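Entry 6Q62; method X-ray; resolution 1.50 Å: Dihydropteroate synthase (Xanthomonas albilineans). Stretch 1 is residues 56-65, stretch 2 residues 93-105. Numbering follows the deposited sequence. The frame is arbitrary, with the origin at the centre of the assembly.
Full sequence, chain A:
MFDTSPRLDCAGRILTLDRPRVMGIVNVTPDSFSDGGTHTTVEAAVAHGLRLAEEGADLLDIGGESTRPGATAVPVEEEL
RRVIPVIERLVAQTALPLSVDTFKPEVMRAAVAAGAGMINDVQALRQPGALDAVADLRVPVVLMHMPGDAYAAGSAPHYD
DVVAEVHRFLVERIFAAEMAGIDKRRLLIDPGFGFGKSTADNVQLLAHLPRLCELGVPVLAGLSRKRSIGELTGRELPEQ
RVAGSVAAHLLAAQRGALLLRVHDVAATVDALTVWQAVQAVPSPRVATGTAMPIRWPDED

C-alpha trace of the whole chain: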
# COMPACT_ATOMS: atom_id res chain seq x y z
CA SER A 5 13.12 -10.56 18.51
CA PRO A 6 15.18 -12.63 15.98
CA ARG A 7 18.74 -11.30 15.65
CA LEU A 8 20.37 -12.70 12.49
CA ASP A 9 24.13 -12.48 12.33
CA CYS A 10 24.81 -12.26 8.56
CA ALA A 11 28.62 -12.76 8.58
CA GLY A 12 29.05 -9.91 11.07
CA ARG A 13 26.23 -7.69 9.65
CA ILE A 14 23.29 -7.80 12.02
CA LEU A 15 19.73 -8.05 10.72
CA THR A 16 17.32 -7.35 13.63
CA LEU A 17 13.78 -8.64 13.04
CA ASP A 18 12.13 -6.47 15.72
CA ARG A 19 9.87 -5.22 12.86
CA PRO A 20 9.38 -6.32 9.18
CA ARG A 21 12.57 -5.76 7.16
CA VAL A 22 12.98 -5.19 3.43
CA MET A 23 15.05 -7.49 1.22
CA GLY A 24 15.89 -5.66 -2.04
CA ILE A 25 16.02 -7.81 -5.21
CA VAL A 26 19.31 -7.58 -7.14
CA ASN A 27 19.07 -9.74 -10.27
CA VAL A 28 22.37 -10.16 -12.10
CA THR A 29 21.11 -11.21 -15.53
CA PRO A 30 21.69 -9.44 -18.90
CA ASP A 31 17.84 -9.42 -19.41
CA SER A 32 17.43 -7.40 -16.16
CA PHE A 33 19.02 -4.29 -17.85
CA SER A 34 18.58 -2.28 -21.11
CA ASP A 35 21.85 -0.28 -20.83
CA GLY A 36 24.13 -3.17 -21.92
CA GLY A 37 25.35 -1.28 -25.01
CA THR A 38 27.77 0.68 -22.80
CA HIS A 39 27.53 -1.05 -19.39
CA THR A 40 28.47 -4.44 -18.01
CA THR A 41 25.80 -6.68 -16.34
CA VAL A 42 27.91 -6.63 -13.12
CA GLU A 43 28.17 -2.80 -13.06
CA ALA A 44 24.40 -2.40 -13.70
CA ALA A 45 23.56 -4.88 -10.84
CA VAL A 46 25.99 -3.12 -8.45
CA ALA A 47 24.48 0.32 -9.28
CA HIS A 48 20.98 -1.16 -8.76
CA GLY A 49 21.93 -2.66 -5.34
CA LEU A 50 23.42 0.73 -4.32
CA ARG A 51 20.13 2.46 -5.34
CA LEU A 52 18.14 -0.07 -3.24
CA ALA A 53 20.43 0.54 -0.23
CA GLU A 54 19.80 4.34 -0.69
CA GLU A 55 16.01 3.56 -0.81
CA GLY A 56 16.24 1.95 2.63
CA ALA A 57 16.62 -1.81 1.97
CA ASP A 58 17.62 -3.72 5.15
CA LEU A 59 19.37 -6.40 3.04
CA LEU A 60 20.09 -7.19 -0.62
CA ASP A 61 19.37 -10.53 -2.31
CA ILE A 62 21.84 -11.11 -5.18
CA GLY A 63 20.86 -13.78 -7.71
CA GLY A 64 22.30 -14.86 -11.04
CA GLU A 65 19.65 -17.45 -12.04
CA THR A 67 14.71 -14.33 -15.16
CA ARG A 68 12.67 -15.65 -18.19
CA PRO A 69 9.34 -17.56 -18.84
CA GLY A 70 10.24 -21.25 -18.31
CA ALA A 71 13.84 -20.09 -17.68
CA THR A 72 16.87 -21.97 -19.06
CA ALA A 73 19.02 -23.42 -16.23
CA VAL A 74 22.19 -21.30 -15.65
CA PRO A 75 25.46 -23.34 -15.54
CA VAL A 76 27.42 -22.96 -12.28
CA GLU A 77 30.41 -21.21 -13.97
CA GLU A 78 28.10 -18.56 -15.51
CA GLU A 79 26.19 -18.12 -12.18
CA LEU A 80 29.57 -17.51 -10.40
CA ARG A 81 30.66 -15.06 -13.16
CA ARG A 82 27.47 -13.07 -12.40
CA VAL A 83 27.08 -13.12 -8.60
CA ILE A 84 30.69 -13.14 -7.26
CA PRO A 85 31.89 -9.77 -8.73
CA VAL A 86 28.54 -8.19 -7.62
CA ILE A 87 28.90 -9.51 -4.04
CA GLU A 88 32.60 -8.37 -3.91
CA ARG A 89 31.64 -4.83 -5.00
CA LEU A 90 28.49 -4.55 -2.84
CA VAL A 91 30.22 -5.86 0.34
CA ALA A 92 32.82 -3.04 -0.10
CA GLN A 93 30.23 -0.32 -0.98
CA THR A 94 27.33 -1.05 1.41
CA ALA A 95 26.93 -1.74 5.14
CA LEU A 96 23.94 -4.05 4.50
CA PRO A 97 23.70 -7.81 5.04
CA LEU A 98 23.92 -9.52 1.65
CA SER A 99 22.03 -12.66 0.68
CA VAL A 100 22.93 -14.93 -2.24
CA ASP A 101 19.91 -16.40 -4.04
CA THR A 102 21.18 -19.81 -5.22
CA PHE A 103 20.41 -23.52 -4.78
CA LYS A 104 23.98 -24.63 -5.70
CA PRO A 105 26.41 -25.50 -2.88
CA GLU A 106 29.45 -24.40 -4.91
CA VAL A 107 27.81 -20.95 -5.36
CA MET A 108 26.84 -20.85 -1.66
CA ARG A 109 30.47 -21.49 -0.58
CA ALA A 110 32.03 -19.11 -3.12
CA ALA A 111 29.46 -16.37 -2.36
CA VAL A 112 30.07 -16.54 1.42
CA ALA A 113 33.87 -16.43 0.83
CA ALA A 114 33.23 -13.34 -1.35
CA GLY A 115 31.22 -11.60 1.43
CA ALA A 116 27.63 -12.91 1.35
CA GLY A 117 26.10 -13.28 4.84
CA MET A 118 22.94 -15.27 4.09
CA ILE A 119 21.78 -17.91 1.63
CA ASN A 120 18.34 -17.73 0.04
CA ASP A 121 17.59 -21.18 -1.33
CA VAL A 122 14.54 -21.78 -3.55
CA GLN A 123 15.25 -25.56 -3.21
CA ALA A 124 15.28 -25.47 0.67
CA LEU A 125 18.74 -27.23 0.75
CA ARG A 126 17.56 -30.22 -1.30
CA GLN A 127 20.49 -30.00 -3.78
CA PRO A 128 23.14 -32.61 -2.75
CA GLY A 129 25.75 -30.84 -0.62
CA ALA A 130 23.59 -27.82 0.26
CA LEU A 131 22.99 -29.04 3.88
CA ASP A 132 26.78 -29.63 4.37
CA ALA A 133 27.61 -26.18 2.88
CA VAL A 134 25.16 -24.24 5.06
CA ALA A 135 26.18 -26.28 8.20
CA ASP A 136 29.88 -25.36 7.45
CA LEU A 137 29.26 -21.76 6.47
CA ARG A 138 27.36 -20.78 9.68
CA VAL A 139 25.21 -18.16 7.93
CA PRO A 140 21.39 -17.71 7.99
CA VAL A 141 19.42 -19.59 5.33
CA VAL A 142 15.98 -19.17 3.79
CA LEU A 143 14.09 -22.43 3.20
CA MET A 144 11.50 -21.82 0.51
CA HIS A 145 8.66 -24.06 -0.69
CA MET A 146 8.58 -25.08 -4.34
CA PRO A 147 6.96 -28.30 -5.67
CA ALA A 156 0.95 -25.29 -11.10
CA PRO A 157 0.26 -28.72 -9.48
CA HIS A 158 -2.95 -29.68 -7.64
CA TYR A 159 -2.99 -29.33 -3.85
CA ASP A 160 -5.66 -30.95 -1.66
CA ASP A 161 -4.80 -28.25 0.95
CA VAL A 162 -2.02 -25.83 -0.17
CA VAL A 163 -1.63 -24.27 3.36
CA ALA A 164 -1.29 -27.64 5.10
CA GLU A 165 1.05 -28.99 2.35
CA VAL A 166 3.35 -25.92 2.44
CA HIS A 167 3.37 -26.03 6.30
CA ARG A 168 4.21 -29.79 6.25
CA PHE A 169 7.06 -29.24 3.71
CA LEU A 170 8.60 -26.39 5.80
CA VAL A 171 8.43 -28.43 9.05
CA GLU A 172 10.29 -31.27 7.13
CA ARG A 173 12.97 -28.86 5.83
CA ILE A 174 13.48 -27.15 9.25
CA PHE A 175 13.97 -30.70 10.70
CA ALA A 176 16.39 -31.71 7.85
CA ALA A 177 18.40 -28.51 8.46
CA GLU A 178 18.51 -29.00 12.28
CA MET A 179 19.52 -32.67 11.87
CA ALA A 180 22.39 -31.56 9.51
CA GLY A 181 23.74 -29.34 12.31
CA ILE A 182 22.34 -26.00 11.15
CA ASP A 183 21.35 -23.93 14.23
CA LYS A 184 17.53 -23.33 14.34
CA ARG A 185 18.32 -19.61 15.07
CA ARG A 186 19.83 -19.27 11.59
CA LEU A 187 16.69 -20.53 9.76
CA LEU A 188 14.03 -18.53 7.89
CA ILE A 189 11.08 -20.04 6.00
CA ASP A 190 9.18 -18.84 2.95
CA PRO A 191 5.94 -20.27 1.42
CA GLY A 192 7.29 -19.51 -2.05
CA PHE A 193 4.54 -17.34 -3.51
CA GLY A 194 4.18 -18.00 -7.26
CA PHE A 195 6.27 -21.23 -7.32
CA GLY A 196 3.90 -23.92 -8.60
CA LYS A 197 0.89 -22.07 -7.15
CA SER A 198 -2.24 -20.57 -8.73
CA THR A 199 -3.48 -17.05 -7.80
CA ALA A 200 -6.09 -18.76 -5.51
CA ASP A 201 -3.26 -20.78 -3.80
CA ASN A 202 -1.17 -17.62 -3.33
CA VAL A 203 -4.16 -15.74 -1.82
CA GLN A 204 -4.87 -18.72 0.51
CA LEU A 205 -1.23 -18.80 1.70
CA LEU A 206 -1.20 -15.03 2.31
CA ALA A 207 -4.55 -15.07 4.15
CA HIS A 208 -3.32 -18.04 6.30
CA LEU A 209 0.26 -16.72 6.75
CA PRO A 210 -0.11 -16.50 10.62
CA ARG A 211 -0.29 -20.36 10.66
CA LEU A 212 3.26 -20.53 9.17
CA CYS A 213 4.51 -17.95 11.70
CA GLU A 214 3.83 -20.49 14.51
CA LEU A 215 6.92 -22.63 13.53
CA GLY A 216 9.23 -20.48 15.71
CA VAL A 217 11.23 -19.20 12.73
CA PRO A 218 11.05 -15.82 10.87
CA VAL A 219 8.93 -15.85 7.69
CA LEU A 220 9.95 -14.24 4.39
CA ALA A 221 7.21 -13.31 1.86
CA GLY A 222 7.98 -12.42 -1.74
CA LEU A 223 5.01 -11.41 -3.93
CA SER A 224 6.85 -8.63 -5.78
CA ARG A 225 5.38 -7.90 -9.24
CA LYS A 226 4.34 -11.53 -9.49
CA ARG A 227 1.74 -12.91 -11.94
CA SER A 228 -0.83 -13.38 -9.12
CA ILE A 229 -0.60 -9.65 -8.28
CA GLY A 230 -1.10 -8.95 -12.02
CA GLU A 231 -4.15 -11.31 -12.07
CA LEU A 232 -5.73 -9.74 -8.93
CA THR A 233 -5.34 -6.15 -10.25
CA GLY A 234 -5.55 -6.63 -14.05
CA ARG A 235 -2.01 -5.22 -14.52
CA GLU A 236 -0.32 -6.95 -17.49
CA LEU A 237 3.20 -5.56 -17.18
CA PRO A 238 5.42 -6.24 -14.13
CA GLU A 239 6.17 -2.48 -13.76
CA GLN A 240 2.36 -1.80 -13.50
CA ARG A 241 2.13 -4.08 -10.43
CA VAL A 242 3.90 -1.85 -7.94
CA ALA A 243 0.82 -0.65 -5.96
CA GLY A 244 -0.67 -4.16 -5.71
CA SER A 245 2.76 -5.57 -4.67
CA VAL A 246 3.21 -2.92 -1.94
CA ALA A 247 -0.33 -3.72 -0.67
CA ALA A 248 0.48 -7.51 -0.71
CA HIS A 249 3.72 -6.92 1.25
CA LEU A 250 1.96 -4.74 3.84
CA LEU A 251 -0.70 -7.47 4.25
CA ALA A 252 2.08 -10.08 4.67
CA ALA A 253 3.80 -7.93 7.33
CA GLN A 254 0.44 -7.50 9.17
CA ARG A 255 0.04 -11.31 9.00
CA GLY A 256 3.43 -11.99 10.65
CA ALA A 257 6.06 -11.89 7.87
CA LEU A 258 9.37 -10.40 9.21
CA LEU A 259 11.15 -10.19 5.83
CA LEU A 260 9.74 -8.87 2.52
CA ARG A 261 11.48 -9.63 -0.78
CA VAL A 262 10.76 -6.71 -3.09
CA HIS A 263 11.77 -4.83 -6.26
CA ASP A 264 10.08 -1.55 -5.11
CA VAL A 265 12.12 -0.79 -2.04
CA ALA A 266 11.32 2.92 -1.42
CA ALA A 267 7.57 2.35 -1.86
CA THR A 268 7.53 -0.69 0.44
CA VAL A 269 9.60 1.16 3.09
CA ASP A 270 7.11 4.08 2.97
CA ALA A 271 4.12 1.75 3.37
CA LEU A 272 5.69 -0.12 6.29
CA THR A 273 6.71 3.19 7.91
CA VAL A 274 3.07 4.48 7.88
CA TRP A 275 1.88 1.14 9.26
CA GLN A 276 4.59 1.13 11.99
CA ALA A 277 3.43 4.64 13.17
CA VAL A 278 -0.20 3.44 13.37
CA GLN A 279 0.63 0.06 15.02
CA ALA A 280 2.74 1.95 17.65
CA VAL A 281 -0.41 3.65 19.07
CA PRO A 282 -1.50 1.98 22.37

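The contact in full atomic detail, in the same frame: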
# COMPACT_ATOMS: atom_id res chain seq x y z
N GLY A 56 16.55 2.45 1.30
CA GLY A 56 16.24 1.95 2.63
C GLY A 56 16.12 0.46 2.80
O GLY A 56 15.59 0.00 3.81
N ALA A 57 16.62 -0.34 1.83
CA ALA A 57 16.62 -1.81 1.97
C ALA A 57 17.39 -2.17 3.25
O ALA A 57 18.33 -1.45 3.59
CB ALA A 57 17.33 -2.43 0.78
N ASP A 58 16.96 -3.21 3.95
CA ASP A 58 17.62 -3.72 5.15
C ASP A 58 18.63 -4.77 4.77
O ASP A 58 19.52 -5.08 5.55
CB ASP A 58 16.61 -4.29 6.14
CG ASP A 58 15.68 -3.20 6.63
OD1 ASP A 58 16.15 -2.31 7.36
OD2 ASP A 58 14.48 -3.21 6.25
N LEU A 59 18.48 -5.36 3.57
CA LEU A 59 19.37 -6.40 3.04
C LEU A 59 19.15 -6.51 1.54
O LEU A 59 18.14 -6.01 1.02
CB LEU A 59 19.11 -7.71 3.84
N LEU A 60 20.16 -7.01 0.83
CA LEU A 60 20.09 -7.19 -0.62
C LEU A 60 20.20 -8.66 -0.97
O LEU A 60 21.02 -9.35 -0.39
CB LEU A 60 21.21 -6.41 -1.31
CG LEU A 60 21.23 -4.88 -1.05
CD1 LEU A 60 22.44 -4.25 -1.74
CD2 LEU A 60 19.93 -4.21 -1.54
N ASP A 61 19.35 -9.14 -1.88
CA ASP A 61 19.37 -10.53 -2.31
C ASP A 61 19.92 -10.55 -3.73
O ASP A 61 19.24 -10.09 -4.66
CB ASP A 61 17.97 -11.11 -2.28
CG ASP A 61 17.92 -12.60 -2.51
OD1 ASP A 61 18.77 -13.32 -1.94
OD2 ASP A 61 17.01 -13.07 -3.26
N ILE A 62 21.11 -11.11 -3.90
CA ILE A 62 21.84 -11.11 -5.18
C ILE A 62 21.68 -12.48 -5.83
O ILE A 62 22.06 -13.49 -5.23
CB ILE A 62 23.33 -10.76 -4.92
CG1 ILE A 62 23.43 -9.37 -4.24
CG2 ILE A 62 24.16 -10.78 -6.23
CD1 ILE A 62 24.68 -9.16 -3.40
N GLY A 63 21.09 -12.51 -7.02
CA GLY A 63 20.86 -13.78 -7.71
C GLY A 63 21.29 -13.72 -9.16
O GLY A 63 21.09 -12.70 -9.82
N GLY A 64 21.85 -14.82 -9.65
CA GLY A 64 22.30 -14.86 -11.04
C GLY A 64 21.52 -15.84 -11.89
O GLY A 64 21.89 -16.06 -13.04
N GLU A 65 20.46 -16.45 -11.33
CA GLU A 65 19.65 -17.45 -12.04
C GLU A 65 18.16 -17.24 -11.80
O GLU A 65 17.70 -17.35 -10.66
CB GLU A 65 20.11 -18.87 -11.62
CG GLU A 65 19.37 -20.00 -12.32
CD GLU A 65 19.93 -21.39 -12.08
OE1 GLU A 65 20.46 -21.63 -10.97
OE2 GLU A 65 19.82 -22.24 -12.99
N GLN A 93 30.92 -1.60 -0.79
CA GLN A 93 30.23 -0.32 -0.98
C GLN A 93 28.92 -0.14 -0.21
O GLN A 93 28.29 0.91 -0.32
CB GLN A 93 30.01 -0.09 -2.48
CG GLN A 93 31.33 -0.01 -3.25
CD GLN A 93 31.13 0.13 -4.72
OE1 GLN A 93 30.53 1.09 -5.16
NE2 GLN A 93 31.66 -0.81 -5.49
N THR A 94 28.51 -1.15 0.57
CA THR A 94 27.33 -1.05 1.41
C THR A 94 27.66 -1.61 2.78
O THR A 94 28.61 -2.38 2.93
CB THR A 94 26.08 -1.79 0.83
OG1 THR A 94 26.21 -3.17 1.12
CG2 THR A 94 25.86 -1.58 -0.65
N ALA A 95 26.82 -1.26 3.77
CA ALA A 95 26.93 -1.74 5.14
C ALA A 95 25.86 -2.81 5.39
O ALA A 95 25.77 -3.35 6.49
CB ALA A 95 26.73 -0.57 6.10
N LEU A 96 25.05 -3.13 4.35
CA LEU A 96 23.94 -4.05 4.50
C LEU A 96 24.31 -5.51 4.48
O LEU A 96 25.12 -5.89 3.66
CB LEU A 96 22.93 -3.84 3.31
CG LEU A 96 22.23 -2.49 3.26
CD1 LEU A 96 21.16 -2.49 2.15
CD2 LEU A 96 21.59 -2.13 4.64
N PRO A 97 23.56 -6.37 5.23
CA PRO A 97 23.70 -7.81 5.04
C PRO A 97 23.38 -8.13 3.58
O PRO A 97 22.52 -7.49 2.96
CB PRO A 97 22.61 -8.38 5.95
CG PRO A 97 22.29 -7.29 6.90
CD PRO A 97 22.48 -6.05 6.17
N LEU A 98 24.10 -9.10 3.02
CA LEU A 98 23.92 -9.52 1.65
C LEU A 98 23.54 -10.99 1.61
O LEU A 98 24.21 -11.82 2.22
CB LEU A 98 25.20 -9.31 0.81
CG LEU A 98 25.78 -7.90 0.82
CD1 LEU A 98 27.10 -7.88 0.11
CD2 LEU A 98 24.82 -6.88 0.17
N SER A 99 22.48 -11.29 0.88
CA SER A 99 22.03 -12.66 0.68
C SER A 99 22.37 -13.08 -0.75
O SER A 99 22.39 -12.26 -1.67
CB SER A 99 20.52 -12.72 0.86
OG SER A 99 19.98 -13.96 0.45
N VAL A 100 22.71 -14.37 -0.92
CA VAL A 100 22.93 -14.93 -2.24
C VAL A 100 21.75 -15.86 -2.53
O VAL A 100 21.45 -16.78 -1.74
CB VAL A 100 24.32 -15.61 -2.41
CG1 VAL A 100 24.54 -16.75 -1.39
CG2 VAL A 100 24.52 -16.09 -3.85
N ASP A 101 21.07 -15.61 -3.63
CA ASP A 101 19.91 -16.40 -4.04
C ASP A 101 20.41 -17.49 -5.00
O ASP A 101 20.63 -17.25 -6.20
CB ASP A 101 18.92 -15.45 -4.72
CG ASP A 101 17.65 -16.02 -5.27
OD1 ASP A 101 17.52 -17.25 -5.29
OD2 ASP A 101 16.78 -15.23 -5.68
N THR A 102 20.67 -18.68 -4.44
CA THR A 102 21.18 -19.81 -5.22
C THR A 102 20.75 -21.11 -4.56
O THR A 102 20.51 -21.12 -3.35
CB THR A 102 22.71 -19.74 -5.30
OG1 THR A 102 23.19 -20.78 -6.19
CG2 THR A 102 23.41 -19.87 -3.92
N PHE A 103 20.67 -22.20 -5.34
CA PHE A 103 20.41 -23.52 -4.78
C PHE A 103 21.67 -24.39 -4.90
O PHE A 103 21.63 -25.55 -4.49
CB PHE A 103 19.21 -24.22 -5.46
CG PHE A 103 19.27 -24.35 -6.95
CD1 PHE A 103 19.96 -25.40 -7.56
CD2 PHE A 103 18.58 -23.45 -7.76
CE1 PHE A 103 20.01 -25.51 -8.96
CE2 PHE A 103 18.62 -23.58 -9.16
CZ PHE A 103 19.33 -24.61 -9.74
N LYS A 104 22.77 -23.84 -5.46
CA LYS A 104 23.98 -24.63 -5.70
C LYS A 104 25.00 -24.49 -4.61
O LYS A 104 25.45 -23.36 -4.36
CB LYS A 104 24.58 -24.25 -7.07
CG LYS A 104 23.63 -24.50 -8.23
CD LYS A 104 24.33 -24.20 -9.56
CE LYS A 104 23.44 -24.35 -10.77
NZ LYS A 104 22.69 -23.10 -11.01
N PRO A 105 25.43 -25.61 -3.97
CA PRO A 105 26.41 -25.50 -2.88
C PRO A 105 27.70 -24.83 -3.24
O PRO A 105 28.26 -24.14 -2.41
CB PRO A 105 26.64 -26.94 -2.43
CG PRO A 105 26.03 -27.80 -3.49
CD PRO A 105 24.97 -26.99 -4.15
O HOH W 1 22.69 -16.89 -7.91
O HOH W 2 19.15 -16.56 -8.55
O HOH W 3 21.01 -21.14 -8.28
O HOH W 4 20.86 -24.76 -12.87

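Contact between residues 56-65 and 93-105 of dihydropteroate synthase, built on two neighbouring parallel strands, 59-63 and 98-101, whose directions differ by 28°. Backbone hydrogen bonds form a parallel ladder. Leu60 N donates to Pro97 O (3.2 Å) and Leu60 O accepts from Ser99 N (2.7 Å); two residues on, Ile62 N donates to Ser99 O (2.8 Å) and Ile62 O accepts from Asp101 N (2.8 Å). Leu60 and Ile62 thus use both backbone polar groups across the contact, and the last three bonds are nearly straight, at 174-176°. CA-H...O contacts supplement the ladder, as from Val100 CA to Ile62 O (3.4 Å).

Apolar packing occupies the sheet face bearing Leu60, Ile62, Leu98 and Val100. Leu98 CD2 lies 3.9 Å from Leu60 CB and 4.2 Å from Ile62 CD1, so one methyl touches both neighbours. Ahead of the strand, Leu96 points toward the first stretch, its CD1 packing 4.0 Å from Leu60 CG and 4.1 Å from Ala57 CB.

The other face is polar. Ser99 OG donates to Asp61 OD1 (2.8 Å), while Asp61 OD2 and Asp101 OD2, both acceptors, approach to 3.3 Å without a hydrogen bond; Asp61 OD2 is bonded elsewhere in the structure. At Gly63 the absence of a side chain matters: an ideal CB would sit a tight 3.2 Å from Asp101 CB.

Beyond the ladder, water and charge take over. Asp101 O accepts from water 1 (2.7 Å) and water 2 (2.9 Å), which in turn accept from Gly64 N (2.8 Å) and Glu65 N (3.1 Å), bridging backbones that no longer bond directly. Extended Glu65 makes a salt bridge from OE1 to Lys104 NZ (2.7 Å); water 4 also links Glu65 OE2 to Lys104 NZ, and water 3 joins Glu65 OE1 to Phe103 N. Glu65 OE1 meets the Phe103 ring obliquely, 3.2 Å from Phe103 CE2.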